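Local structure of lysyl oxidase (Pichia pastoris, 1W7C) at residues V188-C193 with N351-Y356; A140-F145 with A176-D181; S409-T414 with N685-T690; G544-E549 with G580-V585. The protein probably oxidises primary amines, lysine side chains of proteins likely among them, using copper and a topaquinone cofactor. All coordinates share one frame; numbering follows the deposited sequence.

Contact 1: residues V188-C193 with N351-Y356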
loop_
_atom_site.group_PDB
_atom_site.type_symbol
_atom_site.label_atom_id
_atom_site.label_comp_id
_atom_site.label_asym_id
_atom_site.label_seq_id
_atom_site.Cartn_x
_atom_site.Cartn_y
_atom_site.Cartn_z
ATOM N N VAL A 188 -2.907 -25.480 33.573
ATOM C CA VAL A 188 -1.454 -25.399 33.582
ATOM C C VAL A 188 -0.971 -24.194 32.790
ATOM O O VAL A 188 -1.734 -23.520 32.105
ATOM C CB VAL A 188 -0.807 -26.710 33.075
ATOM C CG1 VAL A 188 -1.323 -27.884 33.861
ATOM C CG2 VAL A 188 -1.077 -26.897 31.577
ATOM N N ASP A 189 0.312 -23.918 32.912
ATOM C CA ASP A 189 0.897 -22.778 32.224
ATOM C C ASP A 189 2.405 -23.005 32.113
ATOM O O ASP A 189 3.011 -23.623 32.992
ATOM C CB ASP A 189 0.555 -21.493 33.028
ATOM C CG ASP A 189 0.694 -20.210 32.255
ATOM O OD1 ASP A 189 0.929 -20.231 31.010
ATOM O OD2 ASP A 189 0.525 -19.096 32.824
ATOM N N TYR A 190 2.975 -22.545 31.020
ATOM C CA TYR A 190 4.403 -22.598 30.809
ATOM C C TYR A 190 4.992 -21.219 31.113
ATOM O O TYR A 190 4.280 -20.235 31.260
ATOM C CB TYR A 190 4.714 -23.010 29.371
ATOM C CG TYR A 190 4.420 -24.476 29.086
ATOM C CD1 TYR A 190 3.155 -24.888 28.703
ATOM C CD2 TYR A 190 5.403 -25.452 29.193
ATOM C CE1 TYR A 190 2.886 -26.213 28.434
ATOM C CE2 TYR A 190 5.143 -26.797 28.902
ATOM C CZ TYR A 190 3.884 -27.165 28.518
ATOM O OH TYR A 190 3.651 -28.492 28.232
ATOM N N GLY A 191 6.306 -21.170 31.212
ATOM C CA GLY A 191 7.008 -19.932 31.475
ATOM C C GLY A 191 8.471 -19.988 31.110
ATOM O O GLY A 191 8.996 -21.055 30.743
ATOM N N THR A 192 9.103 -18.815 31.152
ATOM C CA THR A 192 10.527 -18.725 30.891
ATOM C C THR A 192 11.143 -17.609 31.691
ATOM O O THR A 192 10.445 -16.922 32.445
ATOM C CB THR A 192 10.789 -18.540 29.372
ATOM O OG1 THR A 192 12.173 -18.781 29.087
ATOM C CG2 THR A 192 10.491 -17.099 28.902
ATOM N N CYS A 193 12.450 -17.431 31.523
ATOM C CA CYS A 193 13.171 -16.343 32.157
ATOM C C CYS A 193 13.932 -15.530 31.109
ATOM O O CYS A 193 14.427 -16.073 30.117
ATOM C CB CYS A 193 14.176 -16.881 33.187
ATOM S SG CYS A 193 13.470 -17.860 34.521
ATOM N N ASN A 351 7.392 -19.705 23.499
ATOM C CA ASN A 351 6.882 -19.067 22.287
ATOM C C ASN A 351 5.821 -19.932 21.611
ATOM O O ASN A 351 4.841 -19.411 21.104
ATOM C CB ASN A 351 8.011 -18.669 21.345
ATOM C CG ASN A 351 8.778 -17.435 21.825
ATOM O OD1 ASN A 351 8.522 -16.885 22.894
ATOM N ND2 ASN A 351 9.705 -16.982 21.012
ATOM N N GLN A 352 5.956 -21.258 21.655
ATOM C CA GLN A 352 4.962 -22.106 20.998
ATOM C C GLN A 352 3.583 -22.016 21.701
ATOM O O GLN A 352 2.570 -22.287 21.071
ATOM C CB GLN A 352 5.454 -23.547 20.863
ATOM C CG GLN A 352 4.446 -24.533 20.281
ATOM C CD GLN A 352 3.876 -24.118 18.912
ATOM O OE1 GLN A 352 4.559 -23.526 18.074
ATOM N NE2 GLN A 352 2.606 -24.438 18.702
ATOM N N HIS A 353 3.565 -21.604 22.978
ATOM C CA HIS A 353 2.353 -21.411 23.757
ATOM C C HIS A 353 1.931 -19.951 23.867
ATOM O O HIS A 353 1.099 -19.617 24.692
ATOM C CB HIS A 353 2.520 -22.042 25.142
ATOM C CG HIS A 353 2.593 -23.539 25.097
ATOM N ND1 HIS A 353 3.723 -24.246 25.454
ATOM C CD2 HIS A 353 1.689 -24.456 24.666
ATOM C CE1 HIS A 353 3.495 -25.539 25.278
ATOM N NE2 HIS A 353 2.265 -25.696 24.815
ATOM N N THR A 354 2.469 -19.091 23.007
ATOM C CA THR A 354 2.083 -17.693 23.020
ATOM C C THR A 354 1.069 -17.424 21.925
ATOM O O THR A 354 1.370 -17.556 20.735
ATOM C CB THR A 354 3.334 -16.820 22.817
ATOM O OG1 THR A 354 4.234 -16.984 23.927
ATOM C CG2 THR A 354 2.955 -15.348 22.804
ATOM N N PHE A 355 -0.131 -17.011 22.338
ATOM C CA PHE A 355 -1.207 -16.620 21.423
ATOM C C PHE A 355 -1.942 -15.493 22.111
ATOM O O PHE A 355 -2.998 -15.682 22.717
ATOM C CB PHE A 355 -2.112 -17.842 21.195
ATOM C CG PHE A 355 -3.061 -17.747 20.003
ATOM C CD1 PHE A 355 -3.517 -18.908 19.385
ATOM C CD2 PHE A 355 -3.562 -16.523 19.556
ATOM C CE1 PHE A 355 -4.409 -18.867 18.326
ATOM C CE2 PHE A 355 -4.451 -16.496 18.492
ATOM C CZ PHE A 355 -4.875 -17.637 17.903
ATOM N N TYR A 356 -1.344 -14.311 22.072
ATOM C CA TYR A 356 -1.910 -13.157 22.752
ATOM C C TYR A 356 -3.229 -12.710 22.148
ATOM O O TYR A 356 -3.364 -12.629 20.915
ATOM C CB TYR A 356 -0.957 -11.936 22.743
ATOM C CG TYR A 356 0.352 -12.144 23.457
ATOM C CD1 TYR A 356 1.560 -11.957 22.802
ATOM C CD2 TYR A 356 0.379 -12.568 24.772
ATOM C CE1 TYR A 356 2.759 -12.186 23.429
ATOM C CE2 TYR A 356 1.586 -12.765 25.431
ATOM C CZ TYR A 356 2.769 -12.606 24.755
ATOM O OH TYR A 356 3.945 -12.897 25.416
#
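Tyr190 and His353 lie ring on ring where strand 187-195 passes the loop leading into strand 355-357. Along the strand, Asp189 comes first: its side chain sets off away from the loop, and its OD2 pairs with Lys142 of helix 136-150. Tyr190 follows on the other side of the strand. Its CG stands beside the backbone N and anti to the carbonyl carbon (chi1 -72°), which swings the ring toward the loop. The imidazole covers one face of the phenol in an offset stack: centroids are 4.2 Å apart and the planes differ by 8°. Each ring lies over the face of the other, displaced toward its rim, with Tyr190 CE1 3.3 Å from His353 CE1 and Tyr190 CD1 3.4 Å from His353 ND1. Beyond it, Thr192 bonds through OG1 to the carbonyl of Phe209, and Cys193 is tied to Cys172 by a disulfide. An alanine in place of Tyr190 is likely to leave one face of the His353 ring without its aromatic cover and open a gap between strand and loop. His353 ND1 is bonded to the carbonyl of Pro349, and its NE2 to Tyr527 OH of the second subunit. No hydrogen bond links the two segments, so their attraction rests on dispersion and ring electrostatics, while polar partners at both imidazole nitrogens fix the plane on which Tyr190 lies.

Contact 2: residues A140-F145 with A176-D181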
loop_
_atom_site.group_PDB
_atom_site.type_symbol
_atom_site.label_atom_id
_atom_site.label_comp_id
_atom_site.label_asym_id
_atom_site.label_seq_id
_atom_site.Cartn_x
_atom_site.Cartn_y
_atom_site.Cartn_z
ATOM N N ALA A 140 -0.575 -11.420 40.434
ATOM C CA ALA A 140 0.196 -11.347 41.671
ATOM C C ALA A 140 0.379 -12.732 42.295
ATOM O O ALA A 140 1.456 -13.061 42.772
ATOM C CB ALA A 140 -0.467 -10.394 42.678
ATOM N N ALA A 141 -0.665 -13.549 42.255
ATOM C CA ALA A 141 -0.600 -14.915 42.777
ATOM C C ALA A 141 0.422 -15.747 41.991
ATOM O O ALA A 141 1.203 -16.504 42.566
ATOM C CB ALA A 141 -1.954 -15.574 42.727
ATOM N N LYS A 142 0.396 -15.628 40.670
ATOM C CA LYS A 142 1.340 -16.343 39.837
ATOM C C LYS A 142 2.777 -15.914 40.063
ATOM O O LYS A 142 3.664 -16.746 40.171
ATOM C CB LYS A 142 0.956 -16.258 38.360
ATOM C CG LYS A 142 -0.352 -16.988 38.022
ATOM C CD LYS A 142 -0.919 -16.639 36.629
ATOM C CE LYS A 142 -0.104 -17.266 35.517
ATOM N NZ LYS A 142 -0.608 -16.851 34.184
ATOM N N SER A 143 2.996 -14.616 40.132
ATOM C CA SER A 143 4.320 -14.071 40.412
ATOM C C SER A 143 4.862 -14.579 41.747
ATOM O O SER A 143 6.015 -15.013 41.823
ATOM C CB SER A 143 4.251 -12.537 40.413
ATOM O OG SER A 143 5.508 -11.955 40.703
ATOM N N SER A 144 4.017 -14.585 42.772
ATOM C CA SER A 144 4.424 -15.052 44.099
ATOM C C SER A 144 4.752 -16.535 44.098
ATOM O O SER A 144 5.740 -16.970 44.691
ATOM C CB SER A 144 3.325 -14.768 45.122
ATOM O OG SER A 144 3.775 -15.042 46.439
ATOM N N PHE A 145 3.942 -17.304 43.373
ATOM C CA PHE A 145 4.156 -18.739 43.255
ATOM C C PHE A 145 5.487 -19.021 42.547
ATOM O O PHE A 145 6.260 -19.887 42.967
ATOM C CB PHE A 145 2.983 -19.406 42.521
ATOM C CG PHE A 145 3.281 -20.793 42.043
ATOM C CD1 PHE A 145 3.149 -21.876 42.907
ATOM C CD2 PHE A 145 3.718 -21.018 40.745
ATOM C CE1 PHE A 145 3.453 -23.169 42.473
ATOM C CE2 PHE A 145 4.035 -22.316 40.311
ATOM C CZ PHE A 145 3.884 -23.380 41.166
ATOM N N ALA A 176 1.125 -16.761 27.790
ATOM C CA ALA A 176 -0.301 -16.481 27.636
ATOM C C ALA A 176 -0.758 -17.010 26.286
ATOM O O ALA A 176 -0.111 -16.736 25.259
ATOM C CB ALA A 176 -0.557 -14.992 27.715
ATOM N N PRO A 177 -1.902 -17.690 26.239
ATOM C CA PRO A 177 -2.806 -17.898 27.385
ATOM C C PRO A 177 -2.390 -19.056 28.289
ATOM O O PRO A 177 -1.502 -19.859 27.986
ATOM C CB PRO A 177 -4.121 -18.257 26.690
ATOM C CG PRO A 177 -3.670 -19.016 25.469
ATOM C CD PRO A 177 -2.476 -18.218 24.988
ATOM N N GLN A 178 -3.047 -19.106 29.442
ATOM C CA GLN A 178 -3.043 -20.311 30.276
ATOM C C GLN A 178 -3.733 -21.454 29.540
ATOM O O GLN A 178 -4.445 -21.212 28.545
ATOM C CB GLN A 178 -3.745 -19.990 31.617
ATOM C CG GLN A 178 -3.047 -18.877 32.415
ATOM C CD GLN A 178 -3.802 -18.442 33.626
ATOM O OE1 GLN A 178 -3.295 -17.622 34.376
ATOM N NE2 GLN A 178 -5.015 -18.974 33.823
ATOM N N LEU A 179 -3.507 -22.680 30.010
ATOM C CA LEU A 179 -4.007 -23.890 29.372
ATOM C C LEU A 179 -4.917 -24.679 30.333
ATOM O O LEU A 179 -4.464 -25.550 31.093
ATOM C CB LEU A 179 -2.833 -24.742 28.895
ATOM C CG LEU A 179 -2.020 -24.082 27.763
ATOM C CD1 LEU A 179 -0.668 -24.790 27.626
ATOM C CD2 LEU A 179 -2.753 -24.108 26.437
ATOM N N HIS A 180 -6.210 -24.390 30.263
ATOM C CA HIS A 180 -7.212 -25.098 31.037
ATOM C C HIS A 180 -7.809 -26.199 30.188
ATOM O O HIS A 180 -8.181 -26.015 29.027
ATOM C CB HIS A 180 -8.322 -24.149 31.518
ATOM C CG HIS A 180 -9.440 -24.858 32.212
ATOM N ND1 HIS A 180 -9.279 -25.448 33.449
ATOM C CD2 HIS A 180 -10.709 -25.148 31.817
ATOM C CE1 HIS A 180 -10.413 -26.036 33.809
ATOM N NE2 HIS A 180 -11.297 -25.874 32.837
ATOM N N ASP A 181 -7.882 -27.371 30.789
ATOM C CA ASP A 181 -8.364 -28.567 30.098
ATOM C C ASP A 181 -9.743 -28.910 30.678
ATOM O O ASP A 181 -9.821 -29.406 31.799
ATOM C CB ASP A 181 -7.399 -29.738 30.301
ATOM C CG ASP A 181 -7.791 -30.951 29.544
ATOM O OD1 ASP A 181 -8.946 -31.067 29.078
ATOM O OD2 ASP A 181 -7.003 -31.898 29.411
#
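Lys142 reaches from helix 136-150 to Gln178, in a non-regular part of the interrupted strand 170-180, an outermost strand of a five-stranded antiparallel sheet within this chain, in a helix-against-sheet arrangement. These two residues account for essentially all of the surface buried here, 39 and 40 Å² respectively, and their backbones stay far apart, with CA atoms 11.2 Å from each other. The gap is bridged by two long side chains coming from opposite directions. Gln178 runs straight beyond CG, whereas the lysine chain bends at its third torsion (chi3 73°) before NZ arrives at the amide. Lys142 NZ donates to Gln178 OE1 at 2.8 Å, in the plane of the carbonyl and on one of its lone pairs, with a C=O...N angle of 123°. The same oxygen also rests alongside the aliphatic chain, 3.4 Å from both Lys142 CD and Lys142 CE. Both residues are buried, and the carboxylate of Asp189 on the adjacent strand 187-195 probably does most to offset the positive charge of the ammonium group, while the neutral amide adds a second acceptor. Gln178 also packs on Asp189, and its backbone N is bonded to Asn621 OD1. Measured at Lys142 NZ, the directions to Gln178 OE1 and Asp189 OD2 open by about 101°, close to the tetrahedral spread of ammonium hydrogens.

Contact 3: residues S409-T414 with N685-T690; sequences SLLRHT and NSRDTT
Leu411 lays its CD2 methyl over one face of the Arg687 guanidinium, 3.3 Å above the plane and offset toward its rim. The nearest atom there is Arg687 NH2, 3.6 Å from Leu411 CD2. The two side chains approach from opposite directions, and the arginine gets there by folding at its second and third torsions (chi2 -64°, chi3 71°), which brings its end nearer to the leucine than its base. Next door, Leu410 CD2 touches Ser686 at both CB and OG, each 3.6 Å away. No hydrogen bond crosses between the segments; the polar groups find partners within the loop and on strand 418-433. Arg687 NH2 donates to Ser686 OG at 2.8 Å with an N-H...O angle of 156°, the hydroxyl lying near the guanidinium plane. Glu684 ties the pair together, OE1 in a salt bridge with Arg687 NE and OE2 in a hydrogen bond with Ser686 OG, while Thr422 OG1 takes another bond from NH2. These partners fix the rotation of the guanidinium, with Leu411 CD2 over one face. A type I turn from Ser686 to Thr689, closed by Thr689 N to Ser686 O at 3.0 Å, shapes the loop. The second subunit meets both segments: Arg412 forms salt bridges with its Asp374 and Asp439, and Asp688 with its Arg275. Strand 411-415 pairs antiparallel with strand 418-433, and the turn lies between strands 670-678 and 692-697, the latter also paired with 418-433, so the contact joins two elements attached to that same long strand.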
loop_
_atom_site.group_PDB
_atom_site.type_symbol
_atom_site.label_atom_id
_atom_site.label_comp_id
_atom_site.label_asym_id
_atom_site.label_seq_id
_atom_site.Cartn_x
_atom_site.Cartn_y
_atom_site.Cartn_z
ATOM N N SER A 409 -0.880 14.042 -6.148
ATOM C CA SER A 409 -2.157 14.700 -6.360
ATOM C C SER A 409 -3.315 13.691 -6.406
ATOM O O SER A 409 -3.104 12.501 -6.631
ATOM C CB SER A 409 -2.086 15.629 -7.605
ATOM O OG SER A 409 -2.447 14.910 -8.754
ATOM N N LEU A 410 -4.541 14.147 -6.158
ATOM C CA LEU A 410 -5.671 13.215 -6.163
ATOM C C LEU A 410 -5.977 12.751 -7.579
ATOM O O LEU A 410 -6.316 11.598 -7.787
ATOM C CB LEU A 410 -6.898 13.848 -5.486
ATOM C CG LEU A 410 -8.131 12.928 -5.380
ATOM C CD1 LEU A 410 -7.824 11.646 -4.627
ATOM C CD2 LEU A 410 -9.224 13.711 -4.674
ATOM N N LEU A 411 -5.884 13.671 -8.535
ATOM C CA LEU A 411 -6.041 13.344 -9.952
ATOM C C LEU A 411 -5.395 14.444 -10.790
ATOM O O LEU A 411 -4.992 15.486 -10.271
ATOM C CB LEU A 411 -7.510 13.099 -10.333
ATOM C CG LEU A 411 -8.493 14.253 -10.324
ATOM C CD1 LEU A 411 -8.243 15.275 -11.426
ATOM C CD2 LEU A 411 -9.917 13.750 -10.451
ATOM N N ARG A 412 -5.245 14.164 -12.075
ATOM C CA ARG A 412 -4.826 15.190 -13.008
ATOM C C ARG A 412 -5.142 14.773 -14.427
ATOM O O ARG A 412 -5.318 13.579 -14.703
ATOM C CB ARG A 412 -3.292 15.410 -12.929
ATOM C CG ARG A 412 -2.515 14.294 -13.656
ATOM C CD ARG A 412 -0.992 14.385 -13.584
ATOM N NE ARG A 412 -0.475 15.745 -13.772
ATOM C CZ ARG A 412 -0.496 16.417 -14.908
ATOM N NH1 ARG A 412 -1.018 15.862 -15.986
ATOM N NH2 ARG A 412 -0.025 17.670 -14.939
ATOM N N HIS A 413 -5.105 15.767 -15.321
ATOM C CA HIS A 413 -4.956 15.480 -16.732
ATOM C C HIS A 413 -4.346 16.661 -17.469
ATOM O O HIS A 413 -4.681 17.798 -17.189
ATOM C CB HIS A 413 -6.286 15.041 -17.402
ATOM C CG HIS A 413 -6.120 14.612 -18.822
ATOM N ND1 HIS A 413 -5.308 13.561 -19.190
ATOM C CD2 HIS A 413 -6.637 15.111 -19.974
ATOM C CE1 HIS A 413 -5.353 13.417 -20.501
ATOM N NE2 HIS A 413 -6.142 14.353 -21.004
ATOM N N THR A 414 -3.513 16.354 -18.457
ATOM C CA THR A 414 -3.010 17.337 -19.415
ATOM C C THR A 414 -3.505 16.941 -20.793
ATOM O O THR A 414 -3.268 15.844 -21.255
ATOM C CB THR A 414 -1.476 17.387 -19.390
ATOM O OG1 THR A 414 -1.045 17.863 -18.108
ATOM C CG2 THR A 414 -0.911 18.321 -20.432
ATOM N N ASN A 685 -16.666 12.485 -6.870
ATOM C CA ASN A 685 -17.176 13.598 -6.084
ATOM C C ASN A 685 -16.175 14.522 -5.382
ATOM O O ASN A 685 -16.565 15.382 -4.597
ATOM C CB ASN A 685 -18.257 13.111 -5.101
ATOM C CG ASN A 685 -19.660 13.381 -5.593
ATOM O OD1 ASN A 685 -20.391 14.114 -4.970
ATOM N ND2 ASN A 685 -20.036 12.778 -6.726
ATOM N N SER A 686 -14.914 14.492 -5.798
ATOM C CA SER A 686 -13.973 15.512 -5.359
ATOM C C SER A 686 -13.992 16.798 -6.167
ATOM O O SER A 686 -13.306 17.755 -5.794
ATOM C CB SER A 686 -12.545 14.962 -5.352
ATOM O OG SER A 686 -12.018 14.772 -6.652
ATOM N N ARG A 687 -14.742 16.821 -7.275
ATOM C CA ARG A 687 -14.611 17.899 -8.257
ATOM C C ARG A 687 -14.975 19.290 -7.736
ATOM O O ARG A 687 -14.556 20.309 -8.307
ATOM C CB ARG A 687 -15.473 17.614 -9.494
ATOM C CG ARG A 687 -15.199 16.315 -10.278
ATOM C CD ARG A 687 -13.812 16.198 -10.944
ATOM N NE ARG A 687 -12.802 16.021 -9.920
ATOM C CZ ARG A 687 -11.811 16.852 -9.646
ATOM N NH1 ARG A 687 -11.535 17.877 -10.447
ATOM N NH2 ARG A 687 -11.046 16.590 -8.610
ATOM N N ASP A 688 -15.728 19.344 -6.637
ATOM C CA ASP A 688 -16.095 20.606 -6.026
ATOM C C ASP A 688 -15.051 21.248 -5.088
ATOM O O ASP A 688 -15.212 22.387 -4.631
ATOM C CB ASP A 688 -17.436 20.456 -5.290
ATOM C CG ASP A 688 -17.397 19.452 -4.185
ATOM O OD1 ASP A 688 -16.841 18.368 -4.411
ATOM O OD2 ASP A 688 -17.913 19.670 -3.077
ATOM N N THR A 689 -13.946 20.555 -4.818
ATOM C CA THR A 689 -12.928 21.165 -3.986
ATOM C C THR A 689 -12.330 22.401 -4.652
ATOM O O THR A 689 -12.219 22.478 -5.880
ATOM C CB THR A 689 -11.812 20.171 -3.579
ATOM O OG1 THR A 689 -10.950 20.814 -2.640
ATOM C CG2 THR A 689 -10.920 19.714 -4.728
ATOM N N THR A 690 -11.919 23.375 -3.858
ATOM C CA THR A 690 -11.153 24.484 -4.370
ATOM C C THR A 690 -9.661 24.165 -4.446
ATOM O O THR A 690 -8.918 24.982 -4.998
ATOM C CB THR A 690 -11.299 25.698 -3.500
ATOM O OG1 THR A 690 -10.736 25.429 -2.211
ATOM C CG2 THR A 690 -12.771 26.128 -3.291
#

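Contact 4: residues G544-E549 with G580-V585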
loop_
_atom_site.group_PDB
_atom_site.type_symbol
_atom_site.label_atom_id
_atom_site.label_comp_id
_atom_site.label_asym_id
_atom_site.label_seq_id
_atom_site.Cartn_x
_atom_site.Cartn_y
_atom_site.Cartn_z
ATOM N N GLY A 544 -15.886 -17.953 5.076
ATOM C CA GLY A 544 -15.468 -16.589 4.830
ATOM C C GLY A 544 -15.087 -16.372 3.383
ATOM O O GLY A 544 -15.351 -17.209 2.517
ATOM N N ILE A 545 -14.469 -15.240 3.140
ATOM C CA ILE A 545 -14.046 -14.821 1.839
ATOM C C ILE A 545 -12.552 -14.577 1.903
ATOM O O ILE A 545 -12.080 -13.851 2.768
ATOM C CB ILE A 545 -14.764 -13.531 1.409
ATOM C CG1 ILE A 545 -16.247 -13.803 1.205
ATOM C CG2 ILE A 545 -14.128 -12.926 0.138
ATOM C CD1 ILE A 545 -17.106 -12.595 1.240
ATOM N N ASN A 546 -11.805 -15.155 0.960
ATOM C CA ASN A 546 -10.403 -14.834 0.797
ATOM C C ASN A 546 -10.230 -14.042 -0.491
ATOM O O ASN A 546 -10.925 -14.304 -1.473
ATOM C CB ASN A 546 -9.567 -16.105 0.795
ATOM C CG ASN A 546 -9.511 -16.756 2.191
ATOM O OD1 ASN A 546 -9.486 -16.043 3.211
ATOM N ND2 ASN A 546 -9.428 -18.053 2.231
ATOM N N TRP A 547 -9.351 -13.054 -0.452
ATOM C CA TRP A 547 -9.127 -12.232 -1.635
ATOM C C TRP A 547 -8.723 -13.124 -2.844
ATOM O O TRP A 547 -8.008 -14.114 -2.691
ATOM C CB TRP A 547 -8.070 -11.161 -1.345
ATOM C CG TRP A 547 -8.467 -10.248 -0.222
ATOM C CD1 TRP A 547 -7.775 -10.022 0.944
ATOM C CD2 TRP A 547 -9.614 -9.375 -0.171
ATOM N NE1 TRP A 547 -8.465 -9.142 1.728
ATOM C CE2 TRP A 547 -9.601 -8.743 1.077
ATOM C CE3 TRP A 547 -10.675 -9.104 -1.041
ATOM C CZ2 TRP A 547 -10.537 -7.762 1.442
ATOM C CZ3 TRP A 547 -11.633 -8.166 -0.666
ATOM C CH2 TRP A 547 -11.575 -7.543 0.569
ATOM N N PRO A 548 -9.204 -12.794 -4.043
ATOM C CA PRO A 548 -9.100 -13.701 -5.186
ATOM C C PRO A 548 -7.676 -13.772 -5.753
ATOM O O PRO A 548 -6.898 -12.786 -5.702
ATOM C CB PRO A 548 -10.037 -13.068 -6.218
ATOM C CG PRO A 548 -10.035 -11.589 -5.829
ATOM C CD PRO A 548 -10.052 -11.639 -4.352
ATOM N N GLU A 549 -7.355 -14.936 -6.293
ATOM C CA GLU A 549 -6.080 -15.142 -6.957
ATOM C C GLU A 549 -5.911 -14.074 -8.035
ATOM O O GLU A 549 -6.825 -13.788 -8.793
ATOM C CB GLU A 549 -6.053 -16.533 -7.566
ATOM C CG GLU A 549 -4.724 -16.900 -8.201
ATOM C CD GLU A 549 -4.568 -18.402 -8.383
ATOM O OE1 GLU A 549 -5.594 -19.126 -8.420
ATOM O OE2 GLU A 549 -3.416 -18.878 -8.522
ATOM N N GLY A 580 -3.225 -8.253 3.404
ATOM C CA GLY A 580 -4.450 -8.991 3.276
ATOM C C GLY A 580 -4.199 -10.486 3.492
ATOM O O GLY A 580 -4.404 -11.317 2.608
ATOM N N VAL A 581 -3.800 -10.828 4.725
ATOM C CA VAL A 581 -3.472 -12.180 5.120
ATOM C C VAL A 581 -4.173 -12.562 6.416
ATOM O O VAL A 581 -4.584 -11.726 7.192
ATOM C CB VAL A 581 -1.955 -12.405 5.246
ATOM C CG1 VAL A 581 -1.204 -11.979 3.944
ATOM C CG2 VAL A 581 -1.377 -11.669 6.421
ATOM N N HIS A 582 -4.324 -13.872 6.599
ATOM C CA HIS A 582 -4.936 -14.468 7.768
ATOM C C HIS A 582 -3.983 -15.489 8.406
ATOM O O HIS A 582 -2.872 -15.704 7.916
ATOM C CB HIS A 582 -6.290 -15.105 7.398
ATOM C CG HIS A 582 -6.208 -16.163 6.349
ATOM N ND1 HIS A 582 -5.622 -17.392 6.547
ATOM C CD2 HIS A 582 -6.581 -16.136 5.050
ATOM C CE1 HIS A 582 -5.668 -18.090 5.417
ATOM N NE2 HIS A 582 -6.232 -17.342 4.493
ATOM N N ARG A 583 -4.409 -16.113 9.493
ATOM C CA ARG A 583 -3.578 -17.068 10.179
ATOM C C ARG A 583 -3.098 -18.166 9.272
ATOM O O ARG A 583 -3.857 -18.708 8.466
ATOM C CB ARG A 583 -4.332 -17.735 11.333
ATOM C CG ARG A 583 -4.595 -16.891 12.553
ATOM C CD ARG A 583 -5.504 -17.621 13.559
ATOM N NE ARG A 583 -4.837 -18.755 14.143
ATOM C CZ ARG A 583 -5.432 -19.855 14.584
ATOM N NH1 ARG A 583 -6.736 -20.026 14.458
ATOM N NH2 ARG A 583 -4.710 -20.797 15.152
ATOM N N ILE A 584 -1.857 -18.547 9.455
ATOM C CA ILE A 584 -1.280 -19.776 8.875
ATOM C C ILE A 584 -1.744 -21.007 9.630
ATOM O O ILE A 584 -2.218 -21.968 9.029
ATOM C CB ILE A 584 0.247 -19.681 8.841
ATOM C CG1 ILE A 584 0.676 -18.522 7.952
ATOM C CG2 ILE A 584 0.844 -21.018 8.359
ATOM C CD1 ILE A 584 2.142 -18.131 8.063
ATOM N N VAL A 585 -1.590 -20.998 10.943
ATOM C CA VAL A 585 -1.997 -22.146 11.781
ATOM C C VAL A 585 -3.529 -22.320 11.733
ATOM O O VAL A 585 -4.255 -21.306 11.704
ATOM C CB VAL A 585 -1.505 -21.906 13.222
ATOM C CG1 VAL A 585 -2.069 -22.963 14.189
ATOM C CG2 VAL A 585 0.020 -21.842 13.252
#
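Trp547 and Gly580 form the close-fitting part of the contact. Gly580 O sits at the edge of the indole, near its plane and 4.0 Å from Trp547 CD1, and there is little room for a side chain, since a CB on Gly580 would fall only 3.1 Å from Trp547 CD1. The Asn546 end is the solvent side: Asn546 is exposed, although its OD1 is engaged by Asn601 N. That OD1 lies 3.4 Å from His582 CD2, with amide and ring planes 24° apart and the two side chains crossing at about a right angle. The imidazole itself is buried, and its ND1 donates to Arg583 O at 2.9 Å; the oxygen is near the ring plane, but the donor stands above the carbonyl plane (38° out of it). Replacing His582 by alanine would probably leave Arg583 O without this donor and take away the ring that packs against the Asn546 amide. Asn601 also accepts from Trp547 N, and His582 N is bonded to Asn550 OD1 of the second subunit. With no hydrogen bond between them, these two irregular segments form a loop-to-loop contact in the copper amine oxidase enzyme domain, where the His582 side chain lies about 11 Å from that of the copper ligand His490.

How the contacts relate
Contacts 1 and 2 share the sheet of strands 170-180 and 187-195: the Asp189 to Lys142 salt bridge joins them directly, and both are buried. Their chemistry differs, an aromatic stack in contact 1 and a charged hydrogen bond in contact 2. Contact 3, also largely buried, lies across the chain's centre, about 53 Å from contact 1, centre to centre, and sets leucine methyls against an arginine and a serine. Contact 4 is the one with an exposed residue among those that touch, a loop pair with neither stack nor hydrogen bond across it; Phe355 of contact 1 packs on its Arg583. Contacts 1, 3 and 4 all touch the second subunit, whereas contact 2 stays within its own chain.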